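Side-chain contacts in RabGAP/TBC protein (Chlamydomonas reinhardtii, PDB 4P17), which is of unknown function but has the fold of a RabGAP, probably recognising Rab GTPases, although it may lack the usual catalytic fingers: residues P70-R73 with N74-W77; V76-T80 with S81-K85; W250-L253 with F254-P258. All blocks are in the same frame, centred on the assembly; numbering follows the deposited sequence.

Contact 1 (P70-R73 with N74-W77); sequences PTLR and NWVW
Trp77 N donates a hydrogen bond to Arg73 O at 2.7 Å, and one residue earlier Val76 N reaches Leu72 O at 2.9 Å, with the N-H pointing almost straight at the oxygen (176°). These are the opening bonds of helix 73-80, with Leu72 as its N-cap residue. Two amides of the first turn use water instead: Asn74 N donates to a water at 3.0 Å that in turn donates to Pro70 O, and Trp75 N donates to a second water at 3.1 Å that is bonded to Thr71 O. Beyond the backbone, Arg73 and Trp77 are the Arg and Trp of the RxxxW signature of TBC domains, and their spacing of one helical turn brings them together. With CG anti to the carbonyl carbon (chi1 -77°) and an extended chain, the arginine runs across the indole. Its CB sits over a face of the five-membered ring, 4.0 Å from the centroid, in a CH-pi contact; farther out, Arg73 CD comes within 3.5 Å of Trp77 CZ2. The guanidinium plane is tilted 39° to the ring. Its end forms a salt bridge to Asp251 and a hydrogen bond to Tyr16, while Trp77 NE1 bonds the other oxygen of the same carboxylate, so two long side chains fasten one buried acid. On another side of the helix, Leu72 and Trp75 lie alongside each other, both leucine methyls, CD1 and CD2, being 4.1 Å from Trp75 CE3. Apolar groups suit this side, since both residues also touch Ile48 of helix 27-50.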
loop_
_atom_site.group_PDB
_atom_site.type_symbol
_atom_site.label_atom_id
_atom_site.label_comp_id
_atom_site.label_asym_id
_atom_site.label_seq_id
_atom_site.Cartn_x
_atom_site.Cartn_y
_atom_site.Cartn_z
ATOM N N PRO A 70 4.400 7.124 11.872
ATOM C CA PRO A 70 5.032 7.323 10.565
ATOM C C PRO A 70 6.556 7.304 10.652
ATOM O O PRO A 70 7.219 6.695 9.797
ATOM C CB PRO A 70 4.514 8.691 10.132
ATOM C CG PRO A 70 3.100 8.738 10.765
ATOM C CD PRO A 70 3.226 7.995 12.069
ATOM N N THR A 71 7.108 7.933 11.683
ATOM C CA THR A 71 8.555 8.096 11.738
ATOM C C THR A 71 9.240 6.753 11.956
ATOM O O THR A 71 10.455 6.631 11.695
ATOM C CB THR A 71 8.963 9.139 12.828
ATOM O OG1 THR A 71 10.355 9.478 12.711
ATOM C CG2 THR A 71 8.712 8.658 14.231
ATOM N N LEU A 72 8.503 5.764 12.471
ATOM C CA LEU A 72 9.037 4.417 12.640
ATOM C C LEU A 72 8.754 3.467 11.510
ATOM O O LEU A 72 9.023 2.282 11.649
ATOM C CB LEU A 72 8.490 3.776 13.928
ATOM C CG LEU A 72 8.918 4.461 15.228
ATOM C CD1 LEU A 72 8.416 3.669 16.431
ATOM C CD2 LEU A 72 10.451 4.573 15.293
ATOM N N ARG A 73 8.177 3.921 10.398
ATOM C CA ARG A 73 7.770 2.909 9.452
ATOM C C ARG A 73 9.026 2.285 8.829
ATOM O O ARG A 73 9.041 1.111 8.577
ATOM C CB ARG A 73 6.815 3.465 8.430
ATOM C CG ARG A 73 5.463 3.604 9.003
ATOM C CD ARG A 73 4.459 4.227 8.032
ATOM N NE ARG A 73 3.112 3.916 8.476
ATOM C CZ ARG A 73 2.129 4.777 8.648
ATOM N NH1 ARG A 73 2.249 6.077 8.327
ATOM N NH2 ARG A 73 0.970 4.324 9.096
ATOM N N ASN A 74 10.086 3.061 8.627
ATOM C CA ASN A 74 11.312 2.476 8.074
ATOM C C ASN A 74 11.768 1.372 9.029
ATOM O O ASN A 74 11.965 0.260 8.609
ATOM C CB ASN A 74 12.385 3.561 7.862
ATOM C CG ASN A 74 13.577 3.071 7.039
ATOM O OD1 ASN A 74 13.901 1.907 7.049
ATOM N ND2 ASN A 74 14.240 3.983 6.345
ATOM N N TRP A 75 11.860 1.682 10.317
ATOM C CA TRP A 75 12.307 0.717 11.330
ATOM C C TRP A 75 11.458 -0.567 11.327
ATOM O O TRP A 75 11.968 -1.699 11.237
ATOM C CB TRP A 75 12.277 1.377 12.726
ATOM C CG TRP A 75 12.780 0.503 13.825
ATOM C CD1 TRP A 75 13.995 -0.103 13.898
ATOM C CD2 TRP A 75 12.080 0.146 15.035
ATOM N NE1 TRP A 75 14.101 -0.818 15.076
ATOM C CE2 TRP A 75 12.936 -0.682 15.784
ATOM C CE3 TRP A 75 10.829 0.453 15.548
ATOM C CZ2 TRP A 75 12.566 -1.204 17.021
ATOM C CZ3 TRP A 75 10.457 -0.074 16.756
ATOM C CH2 TRP A 75 11.321 -0.883 17.486
ATOM N N VAL A 76 10.151 -0.394 11.451
ATOM C CA VAL A 76 9.253 -1.536 11.559
ATOM C C VAL A 76 9.059 -2.276 10.239
ATOM O O VAL A 76 9.085 -3.489 10.210
ATOM C CB VAL A 76 7.875 -1.090 12.075
ATOM C CG1 VAL A 76 6.927 -2.265 12.186
ATOM C CG2 VAL A 76 8.012 -0.384 13.420
ATOM N N TRP A 77 8.788 -1.552 9.155
ATOM C CA TRP A 77 8.555 -2.223 7.889
ATOM C C TRP A 77 9.729 -3.054 7.440
ATOM O O TRP A 77 9.556 -4.139 6.925
ATOM C CB TRP A 77 8.267 -1.236 6.793
ATOM C CG TRP A 77 6.943 -0.604 6.860
ATOM C CD1 TRP A 77 5.966 -0.809 7.806
ATOM C CD2 TRP A 77 6.420 0.360 5.941
ATOM N NE1 TRP A 77 4.873 -0.008 7.531
ATOM C CE2 TRP A 77 5.141 0.722 6.398
ATOM C CE3 TRP A 77 6.930 0.988 4.807
ATOM C CZ2 TRP A 77 4.347 1.646 5.721
ATOM C CZ3 TRP A 77 6.147 1.909 4.143
ATOM C CH2 TRP A 77 4.860 2.227 4.597
HETATM O O HOH W 1 10.022 5.995 8.239
HETATM O O HOH W 2 12.051 4.648 11.272
#

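Contact 2 (V76-T80 with S81-K85); sequences VWMET and SGANK
Trp77 O accepts two hydrogen bonds from Ser81, one from the backbone N at 3.0 Å and one from OG at 2.7 Å. The short serine side chain can do this because OG stands between its own backbone N and carbonyl carbon (chi1 62°), close to the end of the helix. The same OG also accepts from Ala83 N at 3.0 Å, so this buried hydroxyl is satisfied in both of its roles, although apolar Leu175, Ala178 and Ile183 of helix 169-183 lie against the serine. The next carbonyl along, Met78 O, receives Asn84 N at 2.9 Å, from well beyond the helix end. Glu79 O is met by Gly82 N at 3.1 Å, a bent approach from above the carbonyl plane.

Side chains bridge the same gap. Asn84 ND2 donates to Glu79 OE1 at 3.1 Å in a nearly straight bond (175°); the acceptor lies in the amide plane, and the carboxylate uses its anti lone pair. A neutral amide suits the site, offering an N-H to the acid while its other branch, OD1, rests against Met78 CB. Beside it the methionine bends back on itself so that Met78 CE touches Ala83 CB at 3.7 Å, the small alanine admitting the thioether. Lys85 N, in the first turn of the new helix, donates to a water. Thr80 OG1 has both Val76 O and Phe254 O to choose between for its single proton.

Gly82 makes the corner: with phi at 86° any CB would be jammed against the carbonyl oxygen before it. A helix that ends at a positive-phi glycine, with an ST turn from Ser81 spanning it, here joins helices 73-80 and 83-88 of the all-helical TBC domain.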
loop_
_atom_site.group_PDB
_atom_site.type_symbol
_atom_site.label_atom_id
_atom_site.label_comp_id
_atom_site.label_asym_id
_atom_site.label_seq_id
_atom_site.Cartn_x
_atom_site.Cartn_y
_atom_site.Cartn_z
ATOM N N VAL A 76 10.151 -0.394 11.451
ATOM C CA VAL A 76 9.253 -1.536 11.559
ATOM C C VAL A 76 9.059 -2.276 10.239
ATOM O O VAL A 76 9.085 -3.489 10.210
ATOM C CB VAL A 76 7.875 -1.090 12.075
ATOM C CG1 VAL A 76 6.927 -2.265 12.186
ATOM C CG2 VAL A 76 8.012 -0.384 13.420
ATOM N N TRP A 77 8.788 -1.552 9.155
ATOM C CA TRP A 77 8.555 -2.223 7.889
ATOM C C TRP A 77 9.729 -3.054 7.440
ATOM O O TRP A 77 9.556 -4.139 6.925
ATOM C CB TRP A 77 8.267 -1.236 6.793
ATOM C CG TRP A 77 6.943 -0.604 6.860
ATOM C CD1 TRP A 77 5.966 -0.809 7.806
ATOM C CD2 TRP A 77 6.420 0.360 5.941
ATOM N NE1 TRP A 77 4.873 -0.008 7.531
ATOM C CE2 TRP A 77 5.141 0.722 6.398
ATOM C CE3 TRP A 77 6.930 0.988 4.807
ATOM C CZ2 TRP A 77 4.347 1.646 5.721
ATOM C CZ3 TRP A 77 6.147 1.909 4.143
ATOM C CH2 TRP A 77 4.860 2.227 4.597
ATOM N N MET A 78 10.917 -2.486 7.563
ATOM C CA MET A 78 12.111 -3.149 7.040
ATOM C C MET A 78 12.387 -4.438 7.811
ATOM O O MET A 78 12.867 -5.415 7.245
ATOM C CB MET A 78 13.312 -2.234 7.089
ATOM C CG MET A 78 13.251 -1.028 6.133
ATOM S SD MET A 78 13.156 -1.407 4.371
ATOM C CE MET A 78 14.785 -2.106 4.077
ATOM N N GLU A 79 12.040 -4.454 9.089
ATOM C CA GLU A 79 12.178 -5.678 9.889
ATOM C C GLU A 79 11.025 -6.683 9.680
ATOM O O GLU A 79 11.252 -7.841 9.318
ATOM C CB GLU A 79 12.275 -5.315 11.377
ATOM C CG GLU A 79 12.417 -6.517 12.318
ATOM C CD GLU A 79 13.706 -7.278 12.107
ATOM O OE1 GLU A 79 14.615 -6.745 11.432
ATOM O OE2 GLU A 79 13.806 -8.417 12.607
ATOM N N THR A 80 9.777 -6.265 9.885
ATOM C CA THR A 80 8.683 -7.226 9.737
ATOM C C THR A 80 8.544 -7.782 8.303
ATOM O O THR A 80 8.101 -8.906 8.133
ATOM C CB THR A 80 7.318 -6.614 10.151
ATOM O OG1 THR A 80 7.013 -5.490 9.323
ATOM C CG2 THR A 80 7.337 -6.149 11.568
ATOM N N SER A 81 8.915 -7.021 7.276
ATOM C CA SER A 81 8.731 -7.502 5.894
ATOM C C SER A 81 9.763 -8.561 5.562
ATOM O O SER A 81 9.652 -9.255 4.580
ATOM C CB SER A 81 8.894 -6.399 4.872
ATOM O OG SER A 81 10.230 -5.886 4.949
ATOM N N GLY A 82 10.813 -8.612 6.355
ATOM C CA GLY A 82 11.949 -9.435 6.039
ATOM C C GLY A 82 12.978 -8.781 5.139
ATOM O O GLY A 82 13.960 -9.421 4.763
ATOM N N ALA A 83 12.782 -7.515 4.785
ATOM C CA ALA A 83 13.741 -6.825 3.913
ATOM C C ALA A 83 15.131 -6.687 4.545
ATOM O O ALA A 83 16.139 -6.689 3.810
ATOM C CB ALA A 83 13.221 -5.456 3.524
ATOM N N ASN A 84 15.202 -6.557 5.871
ATOM C CA ASN A 84 16.507 -6.432 6.556
ATOM C C ASN A 84 17.315 -7.705 6.378
ATOM O O ASN A 84 18.516 -7.656 6.126
ATOM C CB ASN A 84 16.343 -6.137 8.041
ATOM C CG ASN A 84 16.040 -4.670 8.334
ATOM O OD1 ASN A 84 16.402 -3.790 7.575
ATOM N ND2 ASN A 84 15.335 -4.417 9.447
ATOM N N LYS A 85 16.626 -8.831 6.495
ATOM C CA LYS A 85 17.244 -10.141 6.350
ATOM C C LYS A 85 17.697 -10.359 4.916
ATOM O O LYS A 85 18.744 -10.942 4.686
ATOM C CB LYS A 85 16.280 -11.255 6.739
ATOM C CG LYS A 85 15.850 -11.263 8.197
ATOM C CD LYS A 85 14.763 -12.317 8.467
ATOM C CE LYS A 85 13.414 -11.961 7.833
ATOM N NZ LYS A 85 12.574 -13.165 7.530
HETATM O O HOH W 3 14.066 -8.476 8.303
#

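Contact 3 (W250-L253 with F254-P258); sequences WDSL and FYEGP
Phe254 folds back along its helix to lie beside Trp250, the two side chains pointing the same way. The first torsion of Phe254, -67°, sets CG beside its own backbone N, and the side chain passes close to the carbonyl one turn earlier: CB and CG each lie 3.4 Å from Trp250 O, and CD2 comes to 3.1 Å from that oxygen. Farther out, CE2 touches Trp250 CB at 3.7 Å and lies near CE3 of the indole; on the ring's other branch CE1 grazes Leu253 CD2. The two aromatic planes are inclined by 66° in an oblique pairing. Phe254 also makes an edge-to-face pair with Trp77, and Leu175 and Ile183 of helix 169-183 complete its apolar surroundings. An alanine here would remove the ring and is likely to open a gap beside Trp250 CB and under Trp77, taking away the edge-to-face partner of that indole. This is the last part of helix 243-256, which carries a Trp-Asp pair and closes at a glutamate followed by glycine, a sequence pattern that recurs in TBC domains. As the helix closes, its bonding changes. Phe254 N still makes a regular bond to Trp250 O at 2.9 Å, but Ser252 O accepts from both Glu256 N, at 2.7 Å, and Tyr255 N, the latter coming from above the carbonyl plane. Gly257 N then makes a bent bond to Leu253 O. Glycine suits this exit, because at phi 101° a CB would clash with Pro258 CD. Leu253 fills the turn, its CD1 resting 3.8 Å from Pro258 CA. On the polar side of the turn a water joins Ser252 OG to Glu256 OE2, the latter at 2.6 Å, and the glutamate's charge is answered by a salt bridge from Arg65.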
loop_
_atom_site.group_PDB
_atom_site.type_symbol
_atom_site.label_atom_id
_atom_site.label_comp_id
_atom_site.label_asym_id
_atom_site.label_seq_id
_atom_site.Cartn_x
_atom_site.Cartn_y
_atom_site.Cartn_z
ATOM N N TRP A 250 -0.470 -0.845 4.596
ATOM C CA TRP A 250 0.878 -1.378 4.403
ATOM C C TRP A 250 1.494 -1.840 5.717
ATOM O O TRP A 250 2.199 -2.882 5.766
ATOM C CB TRP A 250 1.755 -0.314 3.738
ATOM C CG TRP A 250 1.469 -0.105 2.243
ATOM C CD1 TRP A 250 0.362 -0.566 1.513
ATOM C CD2 TRP A 250 2.302 0.596 1.307
ATOM N NE1 TRP A 250 0.499 -0.186 0.187
ATOM C CE2 TRP A 250 1.665 0.538 0.043
ATOM C CE3 TRP A 250 3.540 1.262 1.413
ATOM C CZ2 TRP A 250 2.219 1.133 -1.113
ATOM C CZ3 TRP A 250 4.084 1.860 0.250
ATOM C CH2 TRP A 250 3.423 1.776 -0.986
ATOM N N ASP A 251 1.234 -1.094 6.790
ATOM C CA ASP A 251 1.640 -1.539 8.144
ATOM C C ASP A 251 1.279 -3.006 8.347
ATOM O O ASP A 251 2.107 -3.832 8.670
ATOM C CB ASP A 251 0.982 -0.734 9.269
ATOM C CG ASP A 251 1.465 0.722 9.344
ATOM O OD1 ASP A 251 2.531 1.014 8.791
ATOM O OD2 ASP A 251 0.775 1.562 9.989
ATOM N N SER A 252 0.012 -3.332 8.165
ATOM C CA SER A 252 -0.414 -4.714 8.377
ATOM C C SER A 252 -0.017 -5.669 7.244
ATOM O O SER A 252 0.227 -6.851 7.497
ATOM C CB SER A 252 -1.911 -4.752 8.610
ATOM O OG SER A 252 -2.169 -4.220 9.919
ATOM N N LEU A 253 0.050 -5.180 6.012
ATOM C CA LEU A 253 0.491 -6.013 4.894
ATOM C C LEU A 253 1.899 -6.558 5.121
ATOM O O LEU A 253 2.196 -7.730 4.834
ATOM C CB LEU A 253 0.477 -5.223 3.577
ATOM C CG LEU A 253 1.039 -5.929 2.333
ATOM C CD1 LEU A 253 0.200 -7.170 1.985
ATOM C CD2 LEU A 253 1.144 -4.993 1.131
ATOM N N PHE A 254 2.775 -5.683 5.592
ATOM C CA PHE A 254 4.185 -6.034 5.787
ATOM C C PHE A 254 4.396 -6.890 7.030
ATOM O O PHE A 254 5.500 -7.350 7.259
ATOM C CB PHE A 254 5.071 -4.760 5.891
ATOM C CG PHE A 254 5.156 -3.968 4.591
ATOM C CD1 PHE A 254 5.300 -4.620 3.376
ATOM C CD2 PHE A 254 5.072 -2.593 4.584
ATOM C CE1 PHE A 254 5.353 -3.907 2.190
ATOM C CE2 PHE A 254 5.111 -1.894 3.394
ATOM C CZ PHE A 254 5.253 -2.553 2.210
ATOM N N TYR A 255 3.345 -7.120 7.811
ATOM C CA TYR A 255 3.437 -8.000 8.987
ATOM C C TYR A 255 2.579 -9.267 8.876
ATOM O O TYR A 255 3.031 -10.368 9.196
ATOM C CB TYR A 255 3.039 -7.230 10.235
ATOM C CG TYR A 255 3.210 -8.059 11.472
ATOM C CD1 TYR A 255 4.447 -8.169 12.082
ATOM C CD2 TYR A 255 2.138 -8.714 12.035
ATOM C CE1 TYR A 255 4.611 -8.932 13.215
ATOM C CE2 TYR A 255 2.295 -9.481 13.170
ATOM C CZ TYR A 255 3.525 -9.572 13.750
ATOM O OH TYR A 255 3.651 -10.329 14.876
ATOM N N GLU A 256 1.343 -9.114 8.414
ATOM C CA GLU A 256 0.403 -10.227 8.371
ATOM C C GLU A 256 0.347 -10.910 7.010
ATOM O O GLU A 256 -0.089 -12.047 6.918
ATOM C CB GLU A 256 -1.006 -9.735 8.729
ATOM C CG GLU A 256 -1.112 -9.138 10.102
ATOM C CD GLU A 256 -2.529 -8.919 10.525
ATOM O OE1 GLU A 256 -3.400 -9.778 10.243
ATOM O OE2 GLU A 256 -2.767 -7.885 11.152
ATOM N N GLY A 257 0.734 -10.208 5.949
ATOM C CA GLY A 257 0.718 -10.795 4.612
ATOM C C GLY A 257 -0.474 -10.409 3.741
ATOM O O GLY A 257 -1.287 -9.588 4.125
ATOM N N PRO A 258 -0.610 -11.046 2.578
ATOM C CA PRO A 258 -1.511 -10.511 1.547
ATOM C C PRO A 258 -3.010 -10.679 1.811
ATOM O O PRO A 258 -3.785 -10.106 1.052
ATOM C CB PRO A 258 -1.116 -11.286 0.289
ATOM C CG PRO A 258 -0.454 -12.537 0.782
ATOM C CD PRO A 258 0.112 -12.259 2.136
HETATM O O HOH W 4 -0.999 -6.042 11.523
#

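Contacts 1 and 2 are successive parts of helix 73-80 and share Val76 and Trp77; contact 3 ends helix 243-256, which packs against it. Contact 1 is partly buried, with Arg73, Val76 and Trp77 inside and Leu72 and Trp75 partly exposed; it starts a helix, so waters serve its early amides. Contact 2 ends one helix and begins the next, contact 3 ends one, and each needs a positive-phi glycine. Contact 2 is largely buried yet relies on polar links, its Glu-Asn bond at the exposed margin. Contact 3, nearest the chain's centre, is the most aromatic. Charge through Asp251 and packing of Trp77 on Trp250 fasten contacts 1 and 3, while Thr80 packs on Tyr255 between contacts 2 and 3.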